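Local coordinates for protein type II secretion ATPase XpsE (Xanthomonas campestris, PDB 2D28) that is the N-terminal domain of the ATPase of a bacterial type II secretion system, at residues H54-L64 against W109-Y117. The protein carries 1 engineered substitution. Sequence-based numbering, arbitrary orientation.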
loop_
_atom_site.group_PDB
_atom_site.type_symbol
_atom_site.label_atom_id
_atom_site.label_comp_id
_atom_site.label_asym_id
_atom_site.label_seq_id
_atom_site.Cartn_x
_atom_site.Cartn_y
_atom_site.Cartn_z
ATOM N N HIS A 54 -2.297 -8.898 4.327
ATOM C CA HIS A 54 -2.184 -7.445 4.500
ATOM C C HIS A 54 -2.956 -6.714 3.396
ATOM O O HIS A 54 -3.918 -5.932 3.680
ATOM C CB HIS A 54 -0.731 -6.979 4.594
ATOM C CG HIS A 54 -0.616 -5.481 4.665
ATOM N ND1 HIS A 54 -1.721 -4.669 4.730
ATOM C CD2 HIS A 54 0.435 -4.649 4.685
ATOM C CE1 HIS A 54 -1.343 -3.402 4.770
ATOM N NE2 HIS A 54 -0.042 -3.359 4.697
ATOM N N ALA A 55 -2.591 -6.971 2.149
ATOM C CA ALA A 55 -3.262 -6.376 0.970
ATOM C C ALA A 55 -4.767 -6.621 0.998
ATOM O O ALA A 55 -5.617 -5.690 0.817
ATOM C CB ALA A 55 -2.662 -6.934 -0.352
ATOM N N GLU A 56 -5.141 -7.893 1.169
ATOM C CA GLU A 56 -6.547 -8.247 1.227
ATOM C C GLU A 56 -7.412 -7.460 2.175
ATOM O O GLU A 56 -8.533 -6.951 1.818
ATOM C CB GLU A 56 -6.687 -9.729 1.637
ATOM C CG GLU A 56 -8.136 -10.223 1.548
ATOM C CD GLU A 56 -8.481 -10.831 0.199
ATOM O OE1 GLU A 56 -7.648 -10.674 -0.758
ATOM O OE2 GLU A 56 -9.565 -11.482 0.111
ATOM N N THR A 57 -6.897 -7.350 3.398
ATOM C CA THR A 57 -7.599 -6.708 4.450
ATOM C C THR A 57 -7.674 -5.188 4.247
ATOM O O THR A 57 -8.700 -4.591 4.535
ATOM C CB THR A 57 -6.960 -7.088 5.779
ATOM O OG1 THR A 57 -6.929 -8.523 5.812
ATOM C CG2 THR A 57 -7.907 -6.664 6.935
ATOM N N CYS A 58 -6.551 -4.571 3.847
ATOM C CA CYS A 58 -6.543 -3.163 3.469
ATOM C C CYS A 58 -7.655 -2.909 2.437
ATOM O O CYS A 58 -8.457 -1.994 2.578
ATOM C CB CYS A 58 -5.185 -2.796 2.873
ATOM S SG CYS A 58 -3.912 -2.616 4.086
ATOM N N ALA A 59 -7.766 -3.769 1.443
ATOM C CA ALA A 59 -8.756 -3.593 0.406
ATOM C C ALA A 59 -10.182 -3.734 0.909
ATOM O O ALA A 59 -11.020 -2.914 0.568
ATOM C CB ALA A 59 -8.510 -4.556 -0.706
ATOM N N GLU A 60 -10.441 -4.709 1.779
ATOM C CA GLU A 60 -11.753 -4.862 2.376
ATOM C C GLU A 60 -12.104 -3.684 3.167
ATOM O O GLU A 60 -13.224 -3.275 3.133
ATOM C CB GLU A 60 -11.878 -6.032 3.364
ATOM C CG GLU A 60 -11.800 -7.394 2.760
ATOM C CD GLU A 60 -11.552 -8.513 3.816
ATOM O OE1 GLU A 60 -11.215 -8.293 5.031
ATOM O OE2 GLU A 60 -11.759 -9.647 3.423
ATOM N N VAL A 61 -11.210 -3.189 4.000
ATOM C CA VAL A 61 -11.627 -2.190 4.955
ATOM C C VAL A 61 -11.866 -0.892 4.255
ATOM O O VAL A 61 -12.783 -0.102 4.640
ATOM C CB VAL A 61 -10.628 -2.005 6.121
ATOM C CG1 VAL A 61 -10.897 -0.761 6.858
ATOM C CG2 VAL A 61 -10.687 -3.233 7.052
ATOM N N LEU A 62 -11.070 -0.641 3.222
ATOM C CA LEU A 62 -11.108 0.661 2.562
ATOM C C LEU A 62 -11.975 0.631 1.289
ATOM O O LEU A 62 -12.200 1.672 0.681
ATOM C CB LEU A 62 -9.693 1.178 2.282
ATOM C CG LEU A 62 -8.857 1.614 3.482
ATOM C CD1 LEU A 62 -7.414 1.849 2.990
ATOM C CD2 LEU A 62 -9.415 2.873 4.187
ATOM N N GLY A 63 -12.482 -0.539 0.893
ATOM C CA GLY A 63 -13.316 -0.648 -0.285
ATOM C C GLY A 63 -12.583 -0.412 -1.587
ATOM O O GLY A 63 -13.159 0.010 -2.558
ATOM N N LEU A 64 -11.274 -0.689 -1.603
ATOM C CA LEU A 64 -10.456 -0.362 -2.744
ATOM C C LEU A 64 -10.226 -1.629 -3.543
ATOM O O LEU A 64 -10.157 -2.738 -2.979
ATOM C CB LEU A 64 -9.078 0.164 -2.279
ATOM C CG LEU A 64 -9.054 1.597 -1.713
ATOM C CD1 LEU A 64 -7.751 1.835 -1.022
ATOM C CD2 LEU A 64 -9.383 2.671 -2.721
ATOM N N TRP A 109 -0.681 2.235 -7.596
ATOM C CA TRP A 109 -0.600 0.971 -6.927
ATOM C C TRP A 109 0.069 1.186 -5.561
ATOM O O TRP A 109 1.220 1.699 -5.496
ATOM C CB TRP A 109 0.237 0.057 -7.807
ATOM C CG TRP A 109 -0.015 -1.378 -7.736
ATOM C CD1 TRP A 109 -1.098 -2.016 -7.126
ATOM C CD2 TRP A 109 0.802 -2.433 -8.265
ATOM N NE1 TRP A 109 -0.977 -3.365 -7.275
ATOM C CE2 TRP A 109 0.174 -3.645 -7.962
ATOM C CE3 TRP A 109 2.054 -2.477 -8.884
ATOM C CZ2 TRP A 109 0.725 -4.882 -8.302
ATOM C CZ3 TRP A 109 2.574 -3.712 -9.246
ATOM C CH2 TRP A 109 1.922 -4.890 -8.924
ATOM N N ILE A 110 -0.576 0.747 -4.477
ATOM C CA ILE A 110 -0.107 1.138 -3.158
ATOM C C ILE A 110 -0.177 -0.021 -2.197
ATOM O O ILE A 110 -1.212 -0.793 -2.199
ATOM C CB ILE A 110 -0.939 2.407 -2.683
ATOM C CG1 ILE A 110 -0.489 2.928 -1.349
ATOM C CG2 ILE A 110 -2.443 2.059 -2.662
ATOM C CD1 ILE A 110 -0.934 4.294 -1.027
ATOM N N ALA A 111 0.890 -0.213 -1.422
ATOM C CA ALA A 111 0.928 -1.295 -0.408
ATOM C C ALA A 111 0.163 -1.002 0.862
ATOM O O ALA A 111 -0.488 -1.926 1.456
ATOM C CB ALA A 111 2.382 -1.758 -0.085
ATOM N N ASP A 112 0.239 0.271 1.268
ATOM C CA ASP A 112 -0.270 0.743 2.537
ATOM C C ASP A 112 -1.279 1.874 2.348
ATOM O O ASP A 112 -1.033 3.012 2.707
ATOM C CB ASP A 112 0.861 1.160 3.456
ATOM C CG ASP A 112 1.854 0.039 3.742
ATOM O OD1 ASP A 112 1.461 -1.161 3.890
ATOM O OD2 ASP A 112 3.061 0.286 3.861
ATOM N N PRO A 113 -2.458 1.547 1.863
ATOM C CA PRO A 113 -3.485 2.579 1.567
ATOM C C PRO A 113 -4.150 3.259 2.741
ATOM O O PRO A 113 -4.891 4.215 2.503
ATOM C CB PRO A 113 -4.482 1.815 0.714
ATOM C CG PRO A 113 -4.394 0.434 1.229
ATOM C CD PRO A 113 -2.926 0.205 1.486
ATOM N N TYR A 114 -3.880 2.798 3.948
ATOM C CA TYR A 114 -4.264 3.446 5.190
ATOM C C TYR A 114 -3.316 4.604 5.591
ATOM O O TYR A 114 -3.589 5.265 6.575
ATOM C CB TYR A 114 -4.263 2.423 6.326
ATOM C CG TYR A 114 -2.974 1.719 6.529
ATOM C CD1 TYR A 114 -1.971 2.253 7.310
ATOM C CD2 TYR A 114 -2.736 0.487 5.877
ATOM C CE1 TYR A 114 -0.760 1.561 7.470
ATOM C CE2 TYR A 114 -1.580 -0.175 5.999
ATOM C CZ TYR A 114 -0.586 0.354 6.765
ATOM O OH TYR A 114 0.593 -0.330 6.827
ATOM N N ASP A 115 -2.207 4.809 4.858
ATOM C CA ASP A 115 -1.175 5.757 5.271
ATOM C C ASP A 115 -1.464 7.114 4.610
ATOM O O ASP A 115 -1.040 7.380 3.490
ATOM C CB ASP A 115 0.216 5.204 4.911
ATOM C CG ASP A 115 1.331 6.057 5.445
ATOM O OD1 ASP A 115 1.072 7.254 5.778
ATOM O OD2 ASP A 115 2.468 5.574 5.480
ATOM N N ASP A 116 -2.274 7.896 5.306
ATOM C CA ASP A 116 -2.722 9.157 4.805
ATOM C C ASP A 116 -1.539 10.156 4.614
ATOM O O ASP A 116 -1.605 10.994 3.743
ATOM C CB ASP A 116 -3.827 9.737 5.705
ATOM C CG ASP A 116 -3.388 9.972 7.088
ATOM O OD1 ASP A 116 -3.327 8.976 7.849
ATOM O OD2 ASP A 116 -3.090 11.136 7.512
ATOM N N TYR A 117 -0.458 9.994 5.367
ATOM C CA TYR A 117 0.749 10.838 5.164
ATOM C C TYR A 117 1.349 10.618 3.779
ATOM O O TYR A 117 1.583 11.546 3.009
ATOM C CB TYR A 117 1.806 10.515 6.263
ATOM C CG TYR A 117 3.090 11.277 6.070
ATOM C CD1 TYR A 117 3.223 12.612 6.525
ATOM C CD2 TYR A 117 4.081 10.772 5.260
ATOM C CE1 TYR A 117 4.419 13.331 6.261
ATOM C CE2 TYR A 117 5.232 11.471 5.002
ATOM C CZ TYR A 117 5.390 12.770 5.505
ATOM O OH TYR A 117 6.550 13.458 5.181
#
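H54 reaches from helix 51-62 to the carboxylate of D112, in the loop between strand 105-110 and helix 116-126. Its NE2 donates to D112 OD1 at 2.8 Å in a fairly straight bond. The two side chains cross at about a right angle, yet imidazole and carboxylate are nearly coplanar, 14° apart. NE2 meets OD1 nearly along the C-O bond, and OD1 sits slightly out of the imidazole plane. The extended first torsion of H54, CG anti to the backbone N at 176°, carries the ring out from the helix to this oxygen. R137, at the start of helix 137-147, also grips OD1, through a salt bridge. D112 OD1 thus accepts from both H54 and R137. The arginine probably helps keep the carboxylate ionised and in place.

The Y114 side chain crosses that of H54 at about a right angle, and the rings meet rim to rim. CE2 of Y114 lies 3.5 Å from CE1 of H54, and the ring planes are inclined at 38°. Neither ring covers the other. C58 SG also meets the edge of the Y114 ring, 3.8 Å from CD2, as a sulfur-aromatic contact in the ring plane.

P113 fills the middle of the contact. C58 CB packs against P113 CG at 3.7 Å. L62 CD1 touches P113 CB and the P113 carbonyl O, the latter at 3.5 Å. C58 and L62 come from the helix. L64, the residue after G63, brings its CD1 to P113 CB, also at 3.7 Å. V134 of strand 130-134 touches P113 too.

D112 to D115 form a type I beta turn, and D115 then caps helix 116-126. The arrangement is packing of helix 51-62 on the turn between strand 105-110 and helix 116-126. It joins the N-terminal helices to the three-stranded mixed sheet and its helices, in a GspE-type N-terminal domain with an MshEN-family sequence.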